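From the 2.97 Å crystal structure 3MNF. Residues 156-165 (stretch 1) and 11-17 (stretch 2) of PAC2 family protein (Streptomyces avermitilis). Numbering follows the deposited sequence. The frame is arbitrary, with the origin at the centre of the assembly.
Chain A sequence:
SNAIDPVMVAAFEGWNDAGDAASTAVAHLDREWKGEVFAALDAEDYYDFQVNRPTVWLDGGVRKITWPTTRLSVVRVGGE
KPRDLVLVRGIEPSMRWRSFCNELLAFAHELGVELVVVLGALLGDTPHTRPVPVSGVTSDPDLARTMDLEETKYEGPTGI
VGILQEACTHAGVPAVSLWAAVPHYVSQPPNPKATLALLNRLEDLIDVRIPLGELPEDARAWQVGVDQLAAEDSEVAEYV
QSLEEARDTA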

ATOM      1  N   GLY A 156     -19.365  24.361   0.918  1.00 85.53           N
ATOM      2  CA  GLY A 156     -19.177  23.859   2.275  1.00 83.40           C
ATOM      3  C   GLY A 156     -18.624  22.447   2.301  1.00 79.52           C
ATOM      4  O   GLY A 156     -18.099  21.964   1.287  1.00 78.42           O
ATOM      5  N   PRO A 157     -18.711  21.767   3.462  1.00 77.89           N
ATOM      6  CA  PRO A 157     -18.244  20.380   3.525  1.00 74.54           C
ATOM      7  C   PRO A 157     -19.050  19.479   2.611  1.00 71.51           C
ATOM      8  O   PRO A 157     -20.246  19.683   2.456  1.00 71.70           O
ATOM      9  CB  PRO A 157     -18.473  19.990   4.990  1.00 74.98           C
ATOM     10  CG  PRO A 157     -19.354  21.044   5.537  1.00 77.88           C
ATOM     11  CD  PRO A 157     -19.022  22.280   4.798  1.00 79.85           C
ATOM     12  N   THR A 158     -18.388  18.499   2.012  1.00 68.53           N
ATOM     13  CA  THR A 158     -19.049  17.592   1.104  1.00 65.86           C
ATOM     14  C   THR A 158     -18.836  16.167   1.579  1.00 63.73           C
ATOM     15  O   THR A 158     -18.083  15.938   2.503  1.00 64.09           O
ATOM     16  CB  THR A 158     -18.529  17.801  -0.335  1.00 65.85           C
ATOM     17  OG1 THR A 158     -19.438  17.208  -1.267  1.00 65.85           O
ATOM     18  CG2 THR A 158     -17.137  17.222  -0.538  1.00 64.28           C
ATOM     19  N   GLY A 159     -19.502  15.205   0.961  1.00 62.28           N
ATOM     20  CA  GLY A 159     -19.298  13.808   1.325  1.00 60.85           C
ATOM     21  C   GLY A 159     -18.882  12.972   0.138  1.00 59.40           C
ATOM     22  O   GLY A 159     -18.459  13.507  -0.892  1.00 59.94           O
ATOM     23  N   ILE A 160     -18.995  11.656   0.274  1.00 58.27           N
ATOM     24  CA  ILE A 160     -18.583  10.764  -0.802  1.00 57.17           C
ATOM     25  C   ILE A 160     -19.499  10.914  -2.018  1.00 57.33           C
ATOM     26  O   ILE A 160     -19.064  10.642  -3.142  1.00 57.75           O
ATOM     27  CB  ILE A 160     -18.501   9.278  -0.357  1.00 56.32           C
ATOM     28  CG1 ILE A 160     -17.701   8.455  -1.359  1.00 55.01           C
ATOM     29  CG2 ILE A 160     -19.892   8.665  -0.226  1.00 55.80           C
ATOM     30  CD1 ILE A 160     -16.342   8.976  -1.664  1.00 53.29           C
ATOM     31  N   VAL A 161     -20.755  11.324  -1.794  1.00 57.39           N
ATOM     32  CA  VAL A 161     -21.708  11.546  -2.888  1.00 57.30           C
ATOM     33  C   VAL A 161     -21.172  12.694  -3.712  1.00 58.17           C
ATOM     34  O   VAL A 161     -21.006  12.580  -4.917  1.00 58.09           O
ATOM     35  CB  VAL A 161     -23.134  11.912  -2.379  1.00 58.32           C
ATOM     36  CG1 VAL A 161     -24.002  12.420  -3.511  1.00 58.03           C
ATOM     37  CG2 VAL A 161     -23.789  10.738  -1.699  1.00 57.19           C
ATOM     38  N   GLY A 162     -20.875  13.800  -3.040  1.00 59.41           N
ATOM     39  CA  GLY A 162     -20.317  14.967  -3.717  1.00 61.16           C
ATOM     40  C   GLY A 162     -19.059  14.597  -4.471  1.00 61.31           C
ATOM     41  O   GLY A 162     -18.927  14.903  -5.660  1.00 62.61           O
ATOM     42  N   ILE A 163     -18.138  13.931  -3.774  1.00 60.34           N
ATOM     43  CA  ILE A 163     -16.877  13.520  -4.367  1.00 60.29           C
ATOM     44  C   ILE A 163     -17.080  12.623  -5.577  1.00 59.98           C
ATOM     45  O   ILE A 163     -16.455  12.826  -6.598  1.00 60.86           O
ATOM     46  CB  ILE A 163     -15.951  12.847  -3.326  1.00 59.73           C
ATOM     47  CG1 ILE A 163     -15.494  13.864  -2.269  1.00 60.72           C
ATOM     48  CG2 ILE A 163     -14.736  12.225  -3.986  1.00 59.65           C
ATOM     49  CD1 ILE A 163     -15.019  15.196  -2.813  1.00 60.87           C
ATOM     50  N   LEU A 164     -17.968  11.645  -5.458  1.00 59.60           N
ATOM     51  CA  LEU A 164     -18.186  10.674  -6.518  1.00 60.08           C
ATOM     52  C   LEU A 164     -18.756  11.359  -7.750  1.00 62.29           C
ATOM     53  O   LEU A 164     -18.289  11.139  -8.876  1.00 63.10           O
ATOM     54  CB  LEU A 164     -19.102   9.527  -6.061  1.00 58.54           C
ATOM     55  CG  LEU A 164     -19.510   8.556  -7.188  1.00 58.50           C
ATOM     56  CD1 LEU A 164     -18.323   7.843  -7.846  1.00 54.53           C
ATOM     57  CD2 LEU A 164     -20.549   7.549  -6.697  1.00 57.74           C
ATOM     58  N   GLN A 165     -19.760  12.203  -7.533  1.00 63.99           N
ATOM     59  CA  GLN A 165     -20.373  12.931  -8.627  1.00 66.51           C
ATOM     60  C   GLN A 165     -19.317  13.817  -9.304  1.00 68.52           C
ATOM     61  O   GLN A 165     -19.309  13.944 -10.519  1.00 70.70           O
ATOM     62  CB  GLN A 165     -21.603  13.684  -8.155  1.00 66.84           C
ATOM     63  CG  GLN A 165     -22.123  14.690  -9.122  1.00 71.73           C
ATOM     64  CD  GLN A 165     -21.517  16.052  -8.875  1.00 76.86           C
ATOM     65  OE1 GLN A 165     -21.447  16.498  -7.734  1.00 77.79           O
ATOM     66  NE2 GLN A 165     -21.067  16.723  -9.942  1.00 80.66           N
TER
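Stretch 2 11-17: AFEGWND

Segments far apart in sequence can pack through apolar and van der Waals contacts, without a single hydrogen bond between them, and the meeting of residues 11-17 with residues 156-165 in this PAC2 family protein is a compact example. At least 142 positions separate any two touching residues, yet the two stretches together bury 370 Å².

The backbones set the stage. Stretch 2 enters as the end of a strand, Ala11 to Glu13, and then folds through a type I beta turn from Gly14 to Asp17, closed by a weak hydrogen bond from Asp17 N to Gly14 O (3.1 Å). Stretch 1 leaves a short strand at Gly156 and Pro157, passes through Thr158, and starts a helix at Ile160 with Gly159 in the N-cap position. The first helical turns are held by Ile163 N to Gly159 O (2.9 Å) and Leu164 N to Ile160 O (2.8 Å). Strand and helix run in roughly opposite directions, with a signed crossing angle of 153° and a closest axial approach of 9.5 Å, a spacing that leaves room for side chains between them.

Apolar packing fills that room. Phe12 points toward the helix and meets three of its residues. Ile160 CG2 lies over one face of the ring, 4.0 Å from the centroid and 26° off the normal, a CH-pi contact whose nearest ring atom is Phe12 CG at 3.7 Å. Val161 and Leu164 instead approach the edge: Val161 CG2 is 4.2 Å from Phe12 CD2, and Leu164 CD2 is 4.1 Å from Phe12 CE2. One aromatic side chain thus engages successive turns of the helix.

The turn makes contacts of a different kind, largely against backbone. Trp15 extends its six-membered ring along the segment leading into the helix, with CH2 3.7 Å from Pro157 O near the ring plane and CZ3 3.6 Å from Gly159 N; the Pro157 side chain adds a looser apolar contact, CB to Trp15 CZ2 at 4.4 Å. Next to it, Asn16 brings OD1 to 3.4 Å from Gly159 CA, while its CB rests 3.6 Å from Val161 CG2. Its amide ND2 is hydrogen-bonded elsewhere in the structure.

Gly159 shows how such closeness is paid for. Gly159 CA lies 6.6 Å from Asn16 CA, and a CB at its ideal position would sit only 2.1 Å from Asn16 OD1, a clash, and 3.1 Å from Trp15 CE3. The absence of a side chain here lets the turn settle against the start of the helix.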

ATOM      1  N   ALA A  11     -25.936   4.770  -3.630  1.00 57.71           N
ATOM      2  CA  ALA A  11     -26.353   5.408  -2.390  1.00 58.59           C
ATOM      3  C   ALA A  11     -25.457   4.941  -1.259  1.00 57.99           C
ATOM      4  O   ALA A  11     -25.041   3.771  -1.251  1.00 57.78           O
ATOM      5  CB  ALA A  11     -27.813   5.089  -2.076  1.00 60.04           C
ATOM      6  N   PHE A  12     -25.174   5.844  -0.311  1.00 58.27           N
ATOM      7  CA  PHE A  12     -24.254   5.552   0.804  1.00 57.74           C
ATOM      8  C   PHE A  12     -24.812   5.846   2.197  1.00 59.76           C
ATOM      9  O   PHE A  12     -25.298   6.936   2.454  1.00 61.60           O
ATOM     10  CB  PHE A  12     -22.937   6.293   0.579  1.00 56.55           C
ATOM     11  CG  PHE A  12     -22.295   5.960  -0.725  1.00 54.02           C
ATOM     12  CD1 PHE A  12     -21.476   4.845  -0.836  1.00 51.60           C
ATOM     13  CD2 PHE A  12     -22.560   6.727  -1.855  1.00 52.19           C
ATOM     14  CE1 PHE A  12     -20.913   4.511  -2.050  1.00 51.63           C
ATOM     15  CE2 PHE A  12     -22.004   6.412  -3.071  1.00 51.85           C
ATOM     16  CZ  PHE A  12     -21.173   5.307  -3.181  1.00 52.18           C
ATOM     17  N   GLU A  13     -24.731   4.879   3.105  1.00 60.93           N
ATOM     18  CA  GLU A  13     -25.217   5.077   4.484  1.00 63.33           C
ATOM     19  C   GLU A  13     -24.317   6.069   5.254  1.00 63.48           C
ATOM     20  O   GLU A  13     -23.145   6.270   4.900  1.00 62.25           O
ATOM     21  CB  GLU A  13     -25.289   3.747   5.241  1.00 64.55           C
ATOM     22  CG  GLU A  13     -26.154   2.647   4.636  1.00 67.54           C
ATOM     23  CD  GLU A  13     -26.231   1.404   5.531  1.00 74.33           C
ATOM     24  OE1 GLU A  13     -26.239   1.554   6.770  1.00 78.19           O
ATOM     25  OE2 GLU A  13     -26.289   0.270   5.003  1.00 77.10           O
ATOM     26  N   GLY A  14     -24.872   6.694   6.292  1.00 64.96           N
ATOM     27  CA  GLY A  14     -24.124   7.665   7.084  1.00 65.48           C
ATOM     28  C   GLY A  14     -24.479   9.113   6.786  1.00 65.94           C
ATOM     29  O   GLY A  14     -25.638   9.463   6.619  1.00 67.40           O
ATOM     30  N   TRP A  15     -23.466   9.955   6.700  1.00 65.49           N
ATOM     31  CA  TRP A  15     -23.626  11.406   6.625  1.00 66.06           C
ATOM     32  C   TRP A  15     -24.429  11.935   5.436  1.00 66.47           C
ATOM     33  O   TRP A  15     -25.047  12.960   5.560  1.00 67.99           O
ATOM     34  CB  TRP A  15     -22.227  11.984   6.626  1.00 65.43           C
ATOM     35  CG  TRP A  15     -22.021  13.439   6.820  1.00 64.77           C
ATOM     36  CD1 TRP A  15     -21.758  14.079   7.993  1.00 66.03           C
ATOM     37  CD2 TRP A  15     -21.914  14.427   5.791  1.00 62.75           C
ATOM     38  NE1 TRP A  15     -21.542  15.421   7.770  1.00 66.27           N
ATOM     39  CE2 TRP A  15     -21.625  15.660   6.425  1.00 64.11           C
ATOM     40  CE3 TRP A  15     -22.045  14.391   4.390  1.00 59.76           C
ATOM     41  CZ2 TRP A  15     -21.475  16.847   5.716  1.00 65.33           C
ATOM     42  CZ3 TRP A  15     -21.898  15.553   3.687  1.00 61.03           C
ATOM     43  CH2 TRP A  15     -21.609  16.779   4.350  1.00 65.22           C
ATOM     44  N   ASN A  16     -24.427  11.261   4.287  1.00 66.10           N
ATOM     45  CA  ASN A  16     -25.243  11.713   3.135  1.00 67.29           C
ATOM     46  C   ASN A  16     -26.619  11.046   3.057  1.00 68.18           C
ATOM     47  O   ASN A  16     -27.214  10.956   1.979  1.00 68.29           O
ATOM     48  CB  ASN A  16     -24.543  11.447   1.799  1.00 66.04           C
ATOM     49  CG  ASN A  16     -23.058  11.682   1.845  1.00 67.89           C
ATOM     50  OD1 ASN A  16     -22.568  12.748   1.455  1.00 71.84           O
ATOM     51  ND2 ASN A  16     -22.320  10.678   2.307  1.00 69.77           N
ATOM     52  N   ASP A  17     -27.128  10.571   4.186  1.00 69.45           N
ATOM     53  CA  ASP A  17     -28.230   9.644   4.161  1.00 70.51           C
ATOM     54  C   ASP A  17     -29.171   9.900   5.334  1.00 73.51           C
ATOM     55  O   ASP A  17     -29.431   9.030   6.158  1.00 74.30           O
ATOM     56  CB  ASP A  17     -27.665   8.234   4.159  1.00 69.19           C
ATOM     57  CG  ASP A  17     -28.709   7.176   3.898  1.00 72.17           C
ATOM     58  OD1 ASP A  17     -29.616   7.381   3.047  1.00 74.25           O
ATOM     59  OD2 ASP A  17     -28.610   6.122   4.570  1.00 75.61           O
TER